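Local coordinates for protein BIM1 (Saccharomyces cerevisiae, PDB 4E61) that binds microtubules, including at their plus ends, as a MAPRE (EB1) family member, and is represented here by its C-terminal dimeric EB1-like coiled-coil domain, at residues V55-Q59 with V89-E93. Numbering follows the deposited sequence.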
loop_
_atom_site.group_PDB
_atom_site.type_symbol
_atom_site.label_atom_id
_atom_site.label_comp_id
_atom_site.label_asym_id
_atom_site.label_seq_id
_atom_site.Cartn_x
_atom_site.Cartn_y
_atom_site.Cartn_z
ATOM N N VAL A 55 12.315 20.559 6.173
ATOM C CA VAL A 55 11.791 21.744 5.478
ATOM C C VAL A 55 11.433 22.836 6.467
ATOM O O VAL A 55 11.873 23.973 6.269
ATOM C CB VAL A 55 10.630 21.385 4.517
ATOM C CG1 VAL A 55 9.745 22.593 4.187
ATOM C CG2 VAL A 55 11.182 20.760 3.252
ATOM N N HIS A 56 10.684 22.493 7.540
ATOM C CA HIS A 56 10.303 23.474 8.549
ATOM C C HIS A 56 11.464 24.013 9.393
ATOM O O HIS A 56 11.558 25.228 9.584
ATOM C CB HIS A 56 9.081 23.026 9.357
ATOM C CG HIS A 56 7.870 22.890 8.493
ATOM N ND1 HIS A 56 7.420 23.944 7.702
ATOM C CD2 HIS A 56 7.083 21.813 8.278
ATOM C CE1 HIS A 56 6.378 23.474 7.046
ATOM N NE2 HIS A 56 6.133 22.195 7.361
ATOM N N THR A 57 12.379 23.128 9.817
ATOM C CA THR A 57 13.583 23.472 10.557
ATOM C C THR A 57 14.447 24.473 9.766
ATOM O O THR A 57 14.837 25.500 10.322
ATOM C CB THR A 57 14.311 22.181 10.937
ATOM O OG1 THR A 57 13.545 21.529 11.947
ATOM C CG2 THR A 57 15.729 22.414 11.421
ATOM N N THR A 58 14.723 24.202 8.472
ATOM C CA THR A 58 15.531 25.143 7.699
ATOM C C THR A 58 14.804 26.411 7.339
ATOM O O THR A 58 15.459 27.416 7.118
ATOM C CB THR A 58 16.426 24.533 6.602
ATOM O OG1 THR A 58 15.915 24.792 5.295
ATOM C CG2 THR A 58 16.804 23.093 6.848
ATOM N N GLN A 59 13.464 26.387 7.319
ATOM C CA GLN A 59 12.655 27.588 7.093
ATOM C C GLN A 59 12.753 28.514 8.310
ATOM O O GLN A 59 12.781 29.737 8.143
ATOM C CB GLN A 59 11.197 27.224 6.848
ATOM C CG GLN A 59 10.739 27.605 5.456
ATOM C CD GLN A 59 9.457 26.929 5.086
ATOM O OE1 GLN A 59 8.612 26.599 5.939
ATOM N NE2 GLN A 59 9.288 26.701 3.794
ATOM N N VAL A 89 13.414 25.257 -0.896
ATOM C CA VAL A 89 12.709 24.887 0.334
ATOM C C VAL A 89 11.204 25.070 0.151
ATOM O O VAL A 89 10.447 24.180 0.540
ATOM C CB VAL A 89 13.276 25.587 1.609
ATOM C CG1 VAL A 89 12.388 25.344 2.822
ATOM C CG2 VAL A 89 14.686 25.114 1.917
ATOM N N LYS A 90 10.783 26.168 -0.508
ATOM C CA LYS A 90 9.372 26.461 -0.775
ATOM C C LYS A 90 8.744 25.521 -1.807
ATOM O O LYS A 90 7.567 25.180 -1.674
ATOM C CB LYS A 90 9.130 27.948 -1.121
ATOM C CG LYS A 90 9.182 28.892 0.098
ATOM C CD LYS A 90 8.011 28.675 1.076
ATOM C CE LYS A 90 8.094 29.562 2.292
ATOM N NZ LYS A 90 6.951 29.328 3.212
ATOM N N LYS A 91 9.536 25.065 -2.794
ATOM C CA LYS A 91 9.114 24.106 -3.810
ATOM C C LYS A 91 8.789 22.775 -3.134
ATOM O O LYS A 91 7.741 22.206 -3.414
ATOM C CB LYS A 91 10.208 23.923 -4.881
ATOM C CG LYS A 91 10.156 24.959 -5.991
ATOM C CD LYS A 91 11.281 24.771 -7.022
ATOM C CE LYS A 91 12.227 25.947 -7.009
ATOM N NZ LYS A 91 13.373 25.757 -7.931
ATOM N N VAL A 92 9.658 22.318 -2.203
ATOM C CA VAL A 92 9.498 21.071 -1.439
ATOM C C VAL A 92 8.265 21.162 -0.548
ATOM O O VAL A 92 7.496 20.206 -0.475
ATOM C CB VAL A 92 10.768 20.668 -0.617
ATOM C CG1 VAL A 92 10.579 19.315 0.030
ATOM C CG2 VAL A 92 12.019 20.631 -1.484
ATOM N N GLU A 93 8.082 22.317 0.123
ATOM C CA GLU A 93 6.951 22.562 1.006
ATOM C C GLU A 93 5.634 22.480 0.251
ATOM O O GLU A 93 4.691 21.862 0.754
ATOM C CB GLU A 93 7.092 23.900 1.739
ATOM C CG GLU A 93 6.319 23.919 3.053
ATOM C CD GLU A 93 5.841 25.275 3.554
ATOM O OE1 GLU A 93 4.636 25.398 3.873
ATOM O OE2 GLU A 93 6.671 26.204 3.665
#
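V55, Q59 and V89 bury the most surface where the long helix 2-63 meets helix 84-101, which folds back along it. The short segments run roughly antiparallel, at 146° with axes 10.2 Å apart. V55 and V89 face each other at the closest backbone approach, CA to CA 6.1 Å; compact, beta-branched side chains suit so tight a spot. The CG1 methyls of V55 and V89 lie 4.1 Å apart, while CG2 of V55 rests 3.6 Å from CG1 of V92. One turn on from V55, Q59 is long enough to bridge the gap: its NE2 passes 3.5 Å from V89 CG1 and donates a hydrogen bond to OE2 of E93 (2.7 Å). E93 OE2 also forms a salt bridge with K90 NZ, 3.2 Å away and one turn back on the same helix, and H56 ND1 gives a weak hydrogen bond to Q59 OE1. The second subunit packs here as well, its F88 on T58 and V89 and its L54 on V92, consistent with the four-helix bundle of dimeric EB1 C-terminal domains. The chemistry is thus divided: valine packing is close but non-directional, whereas the directional Q59–E93 bond probably favours this alignment of the two helices.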